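Putative Lipoprotein (Shewanella oneidensis, PDB 3U24) is of unknown function but binds zinc and calcium ions and belongs to the DUF885 family, grouped with peptidases of the MA clan. Local coordinates at residues E169-A174 / A226-L231. Residues are numbered along the deposited sequence; the frame is centred on the assembly and turned at random.
With ACY (acetic acid), chain Q.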
loop_
_atom_site.group_PDB
_atom_site.type_symbol
_atom_site.label_atom_id
_atom_site.label_comp_id
_atom_site.label_asym_id
_atom_site.label_seq_id
_atom_site.Cartn_x
_atom_site.Cartn_y
_atom_site.Cartn_z
ATOM N N GLU A 169 8.860 19.924 -0.106
ATOM C CA GLU A 169 9.000 18.567 -0.644
ATOM C C GLU A 169 7.853 18.207 -1.621
ATOM O O GLU A 169 8.084 17.614 -2.682
ATOM C CB GLU A 169 9.051 17.532 0.496
ATOM C CG GLU A 169 10.344 17.615 1.331
ATOM C CD GLU A 169 10.384 18.805 2.333
ATOM O OE1 GLU A 169 9.374 19.563 2.482
ATOM O OE2 GLU A 169 11.443 18.981 2.982
ATOM N N HIS A 170 6.622 18.569 -1.287
ATOM C CA HIS A 170 5.525 18.173 -2.167
ATOM C C HIS A 170 5.524 19.031 -3.398
ATOM O O HIS A 170 5.061 18.590 -4.466
ATOM C CB HIS A 170 4.173 18.192 -1.423
ATOM C CG HIS A 170 4.077 17.154 -0.315
ATOM N ND1 HIS A 170 4.535 17.375 0.925
ATOM C CD2 HIS A 170 3.615 15.821 -0.329
ATOM C CE1 HIS A 170 4.341 16.279 1.697
ATOM N NE2 HIS A 170 3.789 15.320 0.932
ATOM N N THR A 171 6.040 20.254 -3.284
ATOM C CA THR A 171 6.110 21.125 -4.449
ATOM C C THR A 171 7.152 20.582 -5.441
ATOM O O THR A 171 6.934 20.629 -6.663
ATOM C CB THR A 171 6.395 22.593 -4.085
ATOM O OG1 THR A 171 5.511 23.035 -3.030
ATOM C CG2 THR A 171 6.227 23.500 -5.301
ATOM N N GLU A 172 8.227 19.997 -4.907
ATOM C CA GLU A 172 9.289 19.462 -5.729
ATOM C C GLU A 172 8.747 18.232 -6.407
ATOM O O GLU A 172 9.008 17.976 -7.564
ATOM C CB GLU A 172 10.520 19.060 -4.876
ATOM C CG GLU A 172 11.383 20.222 -4.384
ATOM C CD GLU A 172 12.485 19.846 -3.352
ATOM O OE1 GLU A 172 12.335 18.922 -2.476
ATOM O OE2 GLU A 172 13.520 20.556 -3.378
ATOM N N LEU A 173 8.007 17.454 -5.661
ATOM C CA LEU A 173 7.395 16.272 -6.250
ATOM C C LEU A 173 6.417 16.679 -7.401
ATOM O O LEU A 173 6.440 16.095 -8.485
ATOM C CB LEU A 173 6.730 15.426 -5.185
ATOM C CG LEU A 173 6.126 14.100 -5.657
ATOM C CD1 LEU A 173 7.162 13.125 -6.283
ATOM C CD2 LEU A 173 5.324 13.457 -4.515
ATOM N N ALA A 174 5.624 17.707 -7.158
ATOM C CA ALA A 174 4.708 18.233 -8.178
ATOM C C ALA A 174 5.438 18.549 -9.488
ATOM O O ALA A 174 4.936 18.247 -10.570
ATOM C CB ALA A 174 3.979 19.472 -7.665
ATOM N N ALA A 226 8.879 28.425 -10.115
ATOM C CA ALA A 226 8.985 29.688 -9.401
ATOM C C ALA A 226 8.644 29.469 -7.913
ATOM O O ALA A 226 9.306 30.041 -7.027
ATOM C CB ALA A 226 8.119 30.801 -10.038
ATOM N N GLN A 227 7.667 28.624 -7.613
ATOM C CA GLN A 227 7.343 28.365 -6.198
ATOM C C GLN A 227 8.501 27.676 -5.433
ATOM O O GLN A 227 8.841 28.082 -4.343
ATOM C CB GLN A 227 6.046 27.576 -6.032
ATOM C CG GLN A 227 4.824 28.312 -6.567
ATOM C CD GLN A 227 4.393 29.435 -5.640
ATOM O OE1 GLN A 227 4.138 29.217 -4.435
ATOM N NE2 GLN A 227 4.306 30.611 -6.168
ATOM N N VAL A 228 9.073 26.627 -5.996
ATOM C CA VAL A 228 10.184 25.908 -5.362
ATOM C C VAL A 228 11.314 26.926 -5.052
ATOM O O VAL A 228 11.867 26.963 -3.946
ATOM C CB VAL A 228 10.775 24.824 -6.327
ATOM C CG1 VAL A 228 12.124 24.282 -5.840
ATOM C CG2 VAL A 228 9.761 23.713 -6.573
ATOM N N SER A 229 11.614 27.766 -6.031
ATOM C CA SER A 229 12.659 28.740 -5.867
ATOM C C SER A 229 12.361 29.703 -4.678
ATOM O O SER A 229 13.230 29.914 -3.846
ATOM C CB SER A 229 12.884 29.507 -7.173
ATOM O OG SER A 229 13.721 30.592 -6.916
ATOM N N GLN A 230 11.143 30.230 -4.607
ATOM C CA GLN A 230 10.691 31.089 -3.517
ATOM C C GLN A 230 10.729 30.335 -2.160
ATOM O O GLN A 230 11.155 30.896 -1.156
ATOM C CB GLN A 230 9.270 31.596 -3.854
ATOM C CG GLN A 230 8.581 32.609 -2.914
ATOM C CD GLN A 230 7.087 32.929 -3.305
ATOM O OE1 GLN A 230 6.608 32.559 -4.393
ATOM N NE2 GLN A 230 6.362 33.619 -2.408
ATOM N N LEU A 231 10.288 29.073 -2.146
ATOM C CA LEU A 231 10.269 28.273 -0.914
ATOM C C LEU A 231 11.695 28.016 -0.401
ATOM O O LEU A 231 11.947 28.066 0.802
ATOM C CB LEU A 231 9.535 26.943 -1.118
ATOM C CG LEU A 231 8.013 27.028 -1.390
ATOM C CD1 LEU A 231 7.451 25.713 -1.939
ATOM C CD2 LEU A 231 7.234 27.530 -0.158
HETATM C C ACY Q . -0.120 13.553 1.698
HETATM O O ACY Q . 1.110 13.591 1.430
HETATM O OXT ACY Q . -0.627 12.753 2.544
HETATM C CH3 ACY Q . -1.040 14.452 0.943
#
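Thr171 set against Gln227, Val228 and Leu231 is a small example of antiparallel helix packing near the protein surface, where the helices 168-179 and 200-234 run side by side. The short segments cross at -154° with their axes 9.5 Å apart, and the backbones come nearest at Thr171 and Val228. Thr171 points at the facing helix and divides its two branches between different partners. Its methyl, CG2, anti to the backbone N, lies 3.8 Å from Val228 CG2 and 4.1 Å from Gln227 CB, the Thr171 and Val228 side chains passing alongside in opposite senses. On the other branch, Thr171 OG1 meets Leu231 CD1 tip to tip at 3.5 Å, a van der Waals contact between a hydroxyl oxygen and a methyl. That oxygen is hydrogen-bonded to the carbonyl O of Thr167, four residues back and just ahead of the helix; chi1 of -49° sets OG1 beside the backbone N, on the side of that preceding turn. Gln227 offers its CB alone, for its chain bends at chi2 (-75°) and carries the amide away. Glu172 adds a looser edge, its CG 4.4 Å from Val228 CG1. On another side of helix 168-179, His170 ND1 bonds to Thr167 OG1 and NE2 to Leu516 O, while His170 NE2 also gives a weak hydrogen bond of 3.2 Å to O of an acetic acid molecule, probably from the crystallisation liquor. Val175 and Leu168 extend the seam by touching Val228 and Leu231. No hydrogen bond joins the two segments, and 179 Å² is buried between them; this part of the helix pair rests on van der Waals contacts, mostly between aliphatic carbons, one of them from a methyl to the threonine oxygen, whose polar partner lies in the residue just before its own helix.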